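Local coordinates for protein 5-formyl-3-hydroxy-2-methylpyridine 4-carboxylate 5-dehydrogenase (Mesorhizobium japonicum MAFF 303099, PDB 4OM8) that oxidises a pyridine aldehyde of vitamin B6 breakdown to a dicarboxylate with NAD+, and can also reduce it to 4-pyridoxate with NADH, at residues A[55-60]-A[300-305]; A[75-80]-A[103-108]; A[108-113]-A[158-163]. All coordinates share one frame; numbering follows the deposited sequence.

Contact 1: A[55-60]-A[300-305]; sequences LGIALP and AVRRIL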
loop_
_atom_site.group_PDB
_atom_site.type_symbol
_atom_site.label_atom_id
_atom_site.label_comp_id
_atom_site.label_asym_id
_atom_site.label_seq_id
_atom_site.Cartn_x
_atom_site.Cartn_y
_atom_site.Cartn_z
ATOM N N LEU A 55 -11.981 -4.807 17.985
ATOM C CA LEU A 55 -12.474 -4.486 16.650
ATOM C C LEU A 55 -13.980 -4.257 16.614
ATOM O O LEU A 55 -14.535 -3.870 15.582
ATOM C CB LEU A 55 -12.104 -5.607 15.676
ATOM C CG LEU A 55 -10.642 -5.618 15.233
ATOM C CD1 LEU A 55 -10.316 -6.927 14.544
ATOM C CD2 LEU A 55 -10.343 -4.421 14.307
ATOM N N GLY A 56 -14.642 -4.513 17.740
ATOM C CA GLY A 56 -16.076 -4.314 17.839
ATOM C C GLY A 56 -16.871 -5.352 17.071
ATOM O O GLY A 56 -17.970 -5.070 16.599
ATOM N N ILE A 57 -16.313 -6.552 16.948
ATOM C CA ILE A 57 -16.955 -7.632 16.201
ATOM C C ILE A 57 -17.826 -8.502 17.106
ATOM O O ILE A 57 -17.332 -9.138 18.037
ATOM C CB ILE A 57 -15.913 -8.511 15.510
ATOM C CG1 ILE A 57 -15.075 -7.663 14.548
ATOM C CG2 ILE A 57 -16.591 -9.661 14.769
ATOM C CD1 ILE A 57 -13.915 -8.412 13.971
ATOM N N ALA A 58 -19.122 -8.540 16.821
ATOM C CA ALA A 58 -20.058 -9.237 17.703
ATOM C C ALA A 58 -20.405 -10.651 17.239
ATOM O O ALA A 58 -20.357 -10.956 16.048
ATOM C CB ALA A 58 -21.327 -8.415 17.849
ATOM N N LEU A 59 -20.758 -11.508 18.197
ATOM C CA LEU A 59 -21.397 -12.787 17.900
ATOM C C LEU A 59 -22.810 -12.472 17.431
ATOM O O LEU A 59 -23.444 -11.564 17.983
ATOM C CB LEU A 59 -21.425 -13.689 19.138
ATOM C CG LEU A 59 -20.607 -14.982 19.222
ATOM C CD1 LEU A 59 -20.617 -15.514 20.660
ATOM C CD2 LEU A 59 -21.109 -16.046 18.253
ATOM N N PRO A 60 -23.309 -13.198 16.410
ATOM C CA PRO A 60 -24.700 -12.982 15.996
ATOM C C PRO A 60 -25.608 -13.626 17.026
ATOM O O PRO A 60 -25.117 -14.262 17.961
ATOM C CB PRO A 60 -24.800 -13.677 14.630
ATOM C CG PRO A 60 -23.658 -14.634 14.578
ATOM C CD PRO A 60 -22.639 -14.252 15.628
ATOM N N ALA A 300 -6.513 -0.064 15.211
ATOM C CA ALA A 300 -7.040 1.304 15.223
ATOM C C ALA A 300 -7.300 1.820 13.804
ATOM O O ALA A 300 -8.316 2.475 13.539
ATOM C CB ALA A 300 -6.090 2.229 15.959
ATOM N N VAL A 301 -6.374 1.526 12.899
ATOM C CA VAL A 301 -6.502 1.968 11.516
ATOM C C VAL A 301 -7.699 1.296 10.847
ATOM O O VAL A 301 -8.472 1.935 10.136
ATOM C CB VAL A 301 -5.209 1.671 10.725
ATOM C CG1 VAL A 301 -5.451 1.799 9.217
ATOM C CG2 VAL A 301 -4.087 2.601 11.189
ATOM N N ARG A 302 -7.879 0.001 11.095
ATOM C CA ARG A 302 -8.986 -0.702 10.463
ATOM C C ARG A 302 -10.330 -0.072 10.821
ATOM O O ARG A 302 -11.191 0.097 9.951
ATOM C CB ARG A 302 -8.980 -2.186 10.844
ATOM C CG ARG A 302 -10.303 -2.849 10.524
ATOM C CD ARG A 302 -10.261 -4.364 10.568
ATOM N NE ARG A 302 -11.629 -4.865 10.469
ATOM C CZ ARG A 302 -11.990 -6.139 10.598
ATOM N NH1 ARG A 302 -11.084 -7.082 10.830
ATOM N NH2 ARG A 302 -13.270 -6.459 10.498
ATOM N N ARG A 303 -10.509 0.301 12.086
ATOM C CA ARG A 303 -11.777 0.886 12.493
ATOM C C ARG A 303 -12.034 2.188 11.743
ATOM O O ARG A 303 -13.162 2.456 11.332
ATOM C CB ARG A 303 -11.806 1.094 14.002
ATOM C CG ARG A 303 -11.701 -0.230 14.740
ATOM C CD ARG A 303 -12.261 -0.129 16.129
ATOM N NE ARG A 303 -11.652 0.958 16.881
ATOM C CZ ARG A 303 -12.046 1.326 18.093
ATOM N NH1 ARG A 303 -13.048 0.693 18.681
ATOM N NH2 ARG A 303 -11.439 2.323 18.720
ATOM N N ILE A 304 -10.992 2.986 11.534
ATOM C CA ILE A 304 -11.158 4.201 10.739
ATOM C C ILE A 304 -11.532 3.893 9.283
ATOM O O ILE A 304 -12.409 4.528 8.706
ATOM C CB ILE A 304 -9.883 5.061 10.748
ATOM C CG1 ILE A 304 -9.516 5.453 12.178
ATOM C CG2 ILE A 304 -10.063 6.267 9.823
ATOM C CD1 ILE A 304 -10.620 6.129 12.890
ATOM N N LEU A 305 -10.869 2.902 8.698
ATOM C CA LEU A 305 -11.090 2.573 7.294
ATOM C C LEU A 305 -12.498 2.053 7.064
ATOM O O LEU A 305 -13.055 2.198 5.965
ATOM C CB LEU A 305 -10.064 1.543 6.822
ATOM C CG LEU A 305 -8.616 2.013 6.722
ATOM C CD1 LEU A 305 -7.722 0.885 6.283
ATOM C CD2 LEU A 305 -8.481 3.195 5.769
#
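The guanidinium of R302 reaches across to L55 and I57 while its nitrogens are held by other partners: NE makes a salt bridge with E306 OE2, and NH1 gives a hydrogen bond to the carbonyl oxygen of I144. Tied down in this way, R302 presents its methylene stem and the guanidinium nitrogens to the methyls of L55 and I57. The arm of R302 leaves its helix with CG anti to the backbone N (chi1 164°) and stays extended as far as NE, a reach that suits a long side chain. L55 lies across this rod at about a right angle, with L55 CD2 3.7 Å from R302 CD and L55 CD1 3.8 Å from R302 NH1. Further out, I57 CD1 approaches R302 NH2 at 4.0 Å; both this methyl and L55 CD1 meet the guanidinium obliquely. Leucine and isoleucine suit these places because their methyls can pack on the aliphatic stem and beside the guanidinium without competing for its N-H groups. The contact joins the C-terminal end of helix 35-54, in the NAD-binding domain, to helix 284-305, the last of the chain. Between L55 and I57, G56 closes helix 35-54 with a Schellman motif, and its positive phi of 72° is easy for a residue without a side chain. Helix 284-305 also packs on the second subunit of the homodimer, where R302 touches Y222 of the other copy and V301 touches its I304.

Contact 2: A[75-80]-A[103-108]; sequences DAVSGA and GLIGQD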
loop_
_atom_site.group_PDB
_atom_site.type_symbol
_atom_site.label_atom_id
_atom_site.label_comp_id
_atom_site.label_asym_id
_atom_site.label_seq_id
_atom_site.Cartn_x
_atom_site.Cartn_y
_atom_site.Cartn_z
ATOM N N ASP A 75 -11.915 -36.740 15.205
ATOM C CA ASP A 75 -12.724 -35.899 16.068
ATOM C C ASP A 75 -12.919 -34.530 15.394
ATOM O O ASP A 75 -14.044 -34.062 15.224
ATOM C CB ASP A 75 -12.042 -35.791 17.435
ATOM C CG ASP A 75 -12.717 -34.821 18.375
ATOM O OD1 ASP A 75 -13.877 -34.446 18.146
ATOM O OD2 ASP A 75 -12.069 -34.456 19.382
ATOM N N ALA A 76 -11.822 -33.922 14.952
ATOM C CA ALA A 76 -11.904 -32.591 14.358
ATOM C C ALA A 76 -12.815 -32.508 13.143
ATOM O O ALA A 76 -13.627 -31.591 13.044
ATOM C CB ALA A 76 -10.510 -32.097 13.980
ATOM N N VAL A 77 -12.689 -33.442 12.203
ATOM C CA VAL A 77 -13.447 -33.276 10.959
ATOM C C VAL A 77 -14.824 -33.936 10.994
ATOM O O VAL A 77 -15.573 -33.829 10.026
ATOM C CB VAL A 77 -12.664 -33.806 9.714
ATOM C CG1 VAL A 77 -11.296 -33.134 9.621
ATOM C CG2 VAL A 77 -12.522 -35.331 9.718
ATOM N N SER A 78 -15.165 -34.586 12.104
ATOM C CA SER A 78 -16.462 -35.260 12.213
ATOM C C SER A 78 -17.613 -34.286 11.970
ATOM O O SER A 78 -17.725 -33.263 12.643
ATOM C CB SER A 78 -16.606 -35.917 13.594
ATOM O OG SER A 78 -17.839 -36.616 13.692
ATOM N N GLY A 79 -18.453 -34.593 10.982
ATOM C CA GLY A 79 -19.607 -33.764 10.681
ATOM C C GLY A 79 -19.268 -32.398 10.105
ATOM O O GLY A 79 -20.128 -31.518 10.045
ATOM N N ALA A 80 -18.030 -32.216 9.670
ATOM C CA ALA A 80 -17.646 -30.909 9.131
ATOM C C ALA A 80 -18.380 -30.611 7.829
ATOM O O ALA A 80 -18.540 -31.498 6.971
ATOM C CB ALA A 80 -16.145 -30.845 8.911
ATOM N N GLY A 103 -11.837 -39.907 3.579
ATOM C CA GLY A 103 -12.740 -40.956 4.012
ATOM C C GLY A 103 -13.556 -40.608 5.239
ATOM O O GLY A 103 -14.439 -41.378 5.624
ATOM N N LEU A 104 -13.277 -39.455 5.844
ATOM C CA LEU A 104 -13.898 -39.070 7.114
ATOM C C LEU A 104 -14.934 -37.961 6.986
ATOM O O LEU A 104 -15.580 -37.586 7.971
ATOM C CB LEU A 104 -12.826 -38.615 8.090
ATOM C CG LEU A 104 -11.734 -39.624 8.401
ATOM C CD1 LEU A 104 -10.707 -38.994 9.312
ATOM C CD2 LEU A 104 -12.355 -40.860 9.043
ATOM N N ILE A 105 -15.069 -37.418 5.781
ATOM C CA ILE A 105 -15.997 -36.326 5.553
ATOM C C ILE A 105 -16.942 -36.635 4.400
ATOM O O ILE A 105 -16.650 -37.462 3.527
ATOM C CB ILE A 105 -15.252 -35.002 5.261
ATOM C CG1 ILE A 105 -14.442 -35.113 3.970
ATOM C CG2 ILE A 105 -14.334 -34.623 6.428
ATOM C CD1 ILE A 105 -13.648 -33.848 3.651
ATOM N N GLY A 106 -18.069 -35.939 4.398
ATOM C CA GLY A 106 -19.050 -36.080 3.335
ATOM C C GLY A 106 -18.514 -35.645 1.983
ATOM O O GLY A 106 -17.682 -34.740 1.898
ATOM N N GLN A 107 -19.002 -36.276 0.917
ATOM C CA GLN A 107 -18.555 -35.915 -0.422
ATOM C C GLN A 107 -18.976 -34.484 -0.794
ATOM O O GLN A 107 -18.445 -33.903 -1.737
ATOM C CB GLN A 107 -19.092 -36.922 -1.439
ATOM C CG GLN A 107 -20.595 -37.022 -1.436
ATOM C CD GLN A 107 -21.072 -38.279 -2.129
ATOM O OE1 GLN A 107 -21.044 -39.369 -1.551
ATOM N NE2 GLN A 107 -21.489 -38.139 -3.377
ATOM N N ASP A 108 -19.920 -33.915 -0.055
ATOM C CA ASP A 108 -20.320 -32.537 -0.311
ATOM C C ASP A 108 -19.708 -31.553 0.690
ATOM O O ASP A 108 -19.960 -30.347 0.608
ATOM C CB ASP A 108 -21.844 -32.409 -0.322
ATOM C CG ASP A 108 -22.483 -32.822 0.983
ATOM O OD1 ASP A 108 -21.860 -33.581 1.757
ATOM O OD2 ASP A 108 -23.630 -32.391 1.229
HETATM O O HOH W 1 -17.927 -36.295 8.655
HETATM O O HOH W 2 -18.679 -34.411 6.889
#
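The chain around V77 turns back through a type II beta turn from V77 to A80, closed by A80 N bonding to V77 O, and so comes alongside the irregular loop that holds L104 and I105. G79 sits at the third position of that turn, where phi is positive (69°) and a residue without a beta carbon is least strained. V77 supplies the apolar centre of the contact. Its CG2 stands between the backbone N and the carbonyl carbon, the crowded position, and there meets L104 CB at 3.7 Å. V77 CB and V77 CG2 each rest 3.8 Å from I105 CG2. Valine and isoleucine, both branched at CB, put methyls close to their backbones, where the two segments come together. Both segments are helix-to-strand connections of a Rossmann fold: 75-80 leads from helix 73-77 towards strand 82-85, while the loop 103-108 runs from helix 91-102 into the neighbouring parallel strand 110-113. V77 also lies on A6 and I8 of strand 4-8, with its side chain about 9 Å from the bound NAD. Towards the turn, two waters tie the backbones together. One accepts from G79 N and donates to L104 O at 2.8 Å; the other accepts from G106 N and donates to A80 O at 2.9 Å. Glycine suits position G106, where a beta carbon would come too close to D108 OD1 as that side chain now stands.

Contact 3: A[108-113]-A[158-163]; sequences DTIVAS and PQTVAT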
loop_
_atom_site.group_PDB
_atom_site.type_symbol
_atom_site.label_atom_id
_atom_site.label_comp_id
_atom_site.label_asym_id
_atom_site.label_seq_id
_atom_site.Cartn_x
_atom_site.Cartn_y
_atom_site.Cartn_z
ATOM N N ASP A 108 -19.920 -33.915 -0.055
ATOM C CA ASP A 108 -20.320 -32.537 -0.311
ATOM C C ASP A 108 -19.708 -31.553 0.690
ATOM O O ASP A 108 -19.960 -30.347 0.608
ATOM C CB ASP A 108 -21.844 -32.409 -0.322
ATOM C CG ASP A 108 -22.483 -32.822 0.983
ATOM O OD1 ASP A 108 -21.860 -33.581 1.757
ATOM O OD2 ASP A 108 -23.630 -32.391 1.229
ATOM N N THR A 109 -18.895 -32.047 1.622
ATOM C CA THR A 109 -18.123 -31.151 2.478
ATOM C C THR A 109 -17.177 -30.313 1.616
ATOM O O THR A 109 -16.502 -30.850 0.759
ATOM C CB THR A 109 -17.325 -31.955 3.515
ATOM O OG1 THR A 109 -18.246 -32.540 4.445
ATOM C CG2 THR A 109 -16.356 -31.077 4.285
ATOM N N ILE A 110 -17.125 -29.001 1.835
ATOM C CA ILE A 110 -16.161 -28.195 1.104
ATOM C C ILE A 110 -14.801 -28.311 1.789
ATOM O O ILE A 110 -14.701 -28.281 3.017
ATOM C CB ILE A 110 -16.620 -26.729 0.990
ATOM C CG1 ILE A 110 -17.873 -26.675 0.114
ATOM C CG2 ILE A 110 -15.516 -25.851 0.397
ATOM C CD1 ILE A 110 -18.531 -25.331 0.036
ATOM N N VAL A 111 -13.760 -28.490 0.988
ATOM C CA VAL A 111 -12.400 -28.489 1.499
ATOM C C VAL A 111 -11.664 -27.290 0.919
ATOM O O VAL A 111 -11.473 -27.198 -0.289
ATOM C CB VAL A 111 -11.662 -29.783 1.150
ATOM C CG1 VAL A 111 -10.257 -29.753 1.719
ATOM C CG2 VAL A 111 -12.432 -30.973 1.727
ATOM N N ALA A 112 -11.284 -26.354 1.785
ATOM C CA ALA A 112 -10.595 -25.150 1.356
ATOM C C ALA A 112 -9.144 -25.198 1.774
ATOM O O ALA A 112 -8.839 -25.694 2.853
ATOM C CB ALA A 112 -11.263 -23.922 1.958
ATOM N N SER A 113 -8.250 -24.709 0.925
ATOM C CA SER A 113 -6.855 -24.549 1.313
ATOM C C SER A 113 -6.523 -23.090 1.548
ATOM O O SER A 113 -6.932 -22.227 0.768
ATOM C CB SER A 113 -5.917 -25.099 0.240
ATOM O OG SER A 113 -4.562 -24.916 0.637
ATOM N N PRO A 158 -18.491 -23.726 -9.650
ATOM C CA PRO A 158 -18.869 -22.341 -9.361
ATOM C C PRO A 158 -19.677 -22.236 -8.065
ATOM O O PRO A 158 -19.493 -21.267 -7.330
ATOM C CB PRO A 158 -19.709 -21.950 -10.581
ATOM C CG PRO A 158 -19.107 -22.751 -11.684
ATOM C CD PRO A 158 -18.742 -24.087 -11.057
ATOM N N GLN A 159 -20.524 -23.223 -7.783
ATOM C CA GLN A 159 -21.302 -23.248 -6.544
ATOM C C GLN A 159 -20.415 -23.256 -5.293
ATOM O O GLN A 159 -20.763 -22.681 -4.271
ATOM C CB GLN A 159 -22.222 -24.472 -6.525
ATOM C CG GLN A 159 -23.376 -24.418 -7.530
ATOM C CD GLN A 159 -22.933 -24.635 -8.972
ATOM O OE1 GLN A 159 -21.849 -25.165 -9.235
ATOM N NE2 GLN A 159 -23.775 -24.219 -9.916
ATOM N N THR A 160 -19.259 -23.901 -5.387
ATOM C CA THR A 160 -18.335 -23.965 -4.261
ATOM C C THR A 160 -17.786 -22.581 -3.961
ATOM O O THR A 160 -17.738 -22.137 -2.802
ATOM C CB THR A 160 -17.195 -24.943 -4.557
ATOM O OG1 THR A 160 -17.762 -26.246 -4.765
ATOM C CG2 THR A 160 -16.171 -24.982 -3.408
ATOM N N VAL A 161 -17.395 -21.890 -5.025
ATOM C CA VAL A 161 -16.906 -20.525 -4.896
ATOM C C VAL A 161 -17.990 -19.626 -4.312
ATOM O O VAL A 161 -17.735 -18.857 -3.377
ATOM C CB VAL A 161 -16.428 -19.975 -6.259
ATOM C CG1 VAL A 161 -16.110 -18.499 -6.172
ATOM C CG2 VAL A 161 -15.207 -20.756 -6.758
ATOM N N ALA A 162 -19.209 -19.740 -4.830
ATOM C CA ALA A 162 -20.283 -18.891 -4.328
ATOM C C ALA A 162 -20.581 -19.170 -2.852
ATOM O O ALA A 162 -20.797 -18.246 -2.085
ATOM C CB ALA A 162 -21.529 -19.070 -5.161
ATOM N N THR A 163 -20.560 -20.438 -2.458
ATOM C CA THR A 163 -20.873 -20.797 -1.074
ATOM C C THR A 163 -19.845 -20.231 -0.090
ATOM O O THR A 163 -20.207 -19.728 0.969
ATOM C CB THR A 163 -20.960 -22.323 -0.902
ATOM O OG1 THR A 163 -22.038 -22.831 -1.703
ATOM C CG2 THR A 163 -21.212 -22.691 0.568
#
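Apolar contact comes first, and I110 carries the strand's whole share of it. Its side chain points at the helix and touches two threonines one turn apart: I110 CG2 lies 4.0 Å from T160 CG2 as the two side chains slide past each other in opposite directions, and I110 CD1 reaches T163 CG2 at 3.8 Å. Each threonine has its methyl anti to the backbone N, which turns CG2 to the isoleucine and leaves OG1 beside the N. An isoleucine fits here because its two arms can serve both partners.

The polar interactions belong to the threonine hydroxyls. T163 OG1 donates to Q159 O at 2.9 Å, tilted 32° from the carbonyl plane, and T163 N bonds to the same oxygen from the opposite face, so Q159 O is gripped twice. T160 OG1 is hydrogen-bonded to E131 O, which lets a buried threonine keep its polar end satisfied. A serine in place of T163 would keep the hydroxyl but lack CG2, and would probably cost I110 CD1 its closest contact on the helix.

Beyond these pairs, I110 also packs on L82 and V134 of the adjoining strands. Helix 158-170 lies over this face of the central sheet and joins strand 147-151 to strand 174-178, its parallel neighbour, as the helix of a beta-alpha-beta crossover in the NAD-binding domain.

Contacts 2 and 3 are neighbours, their centres about 14 Å apart, whereas contact 1 lies about 32 Å from the centre of contact 2 and 27 Å from that of contact 3, measured between centres. Contacts 2 and 3 follow in series along the chain, share D108, and both are nested in the long loop closed by contact 1. They also touch directly: A80 O and T109 OG1, 2.7 Å apart, form a probable hydrogen bond, and I105 packs on V111. Both involve the connection into strand 110-113, or that strand itself, in the parallel part of the Rossmann sheet. Contact 1 instead links this nucleotide-binding domain to the C-terminal helix at the dimer interface.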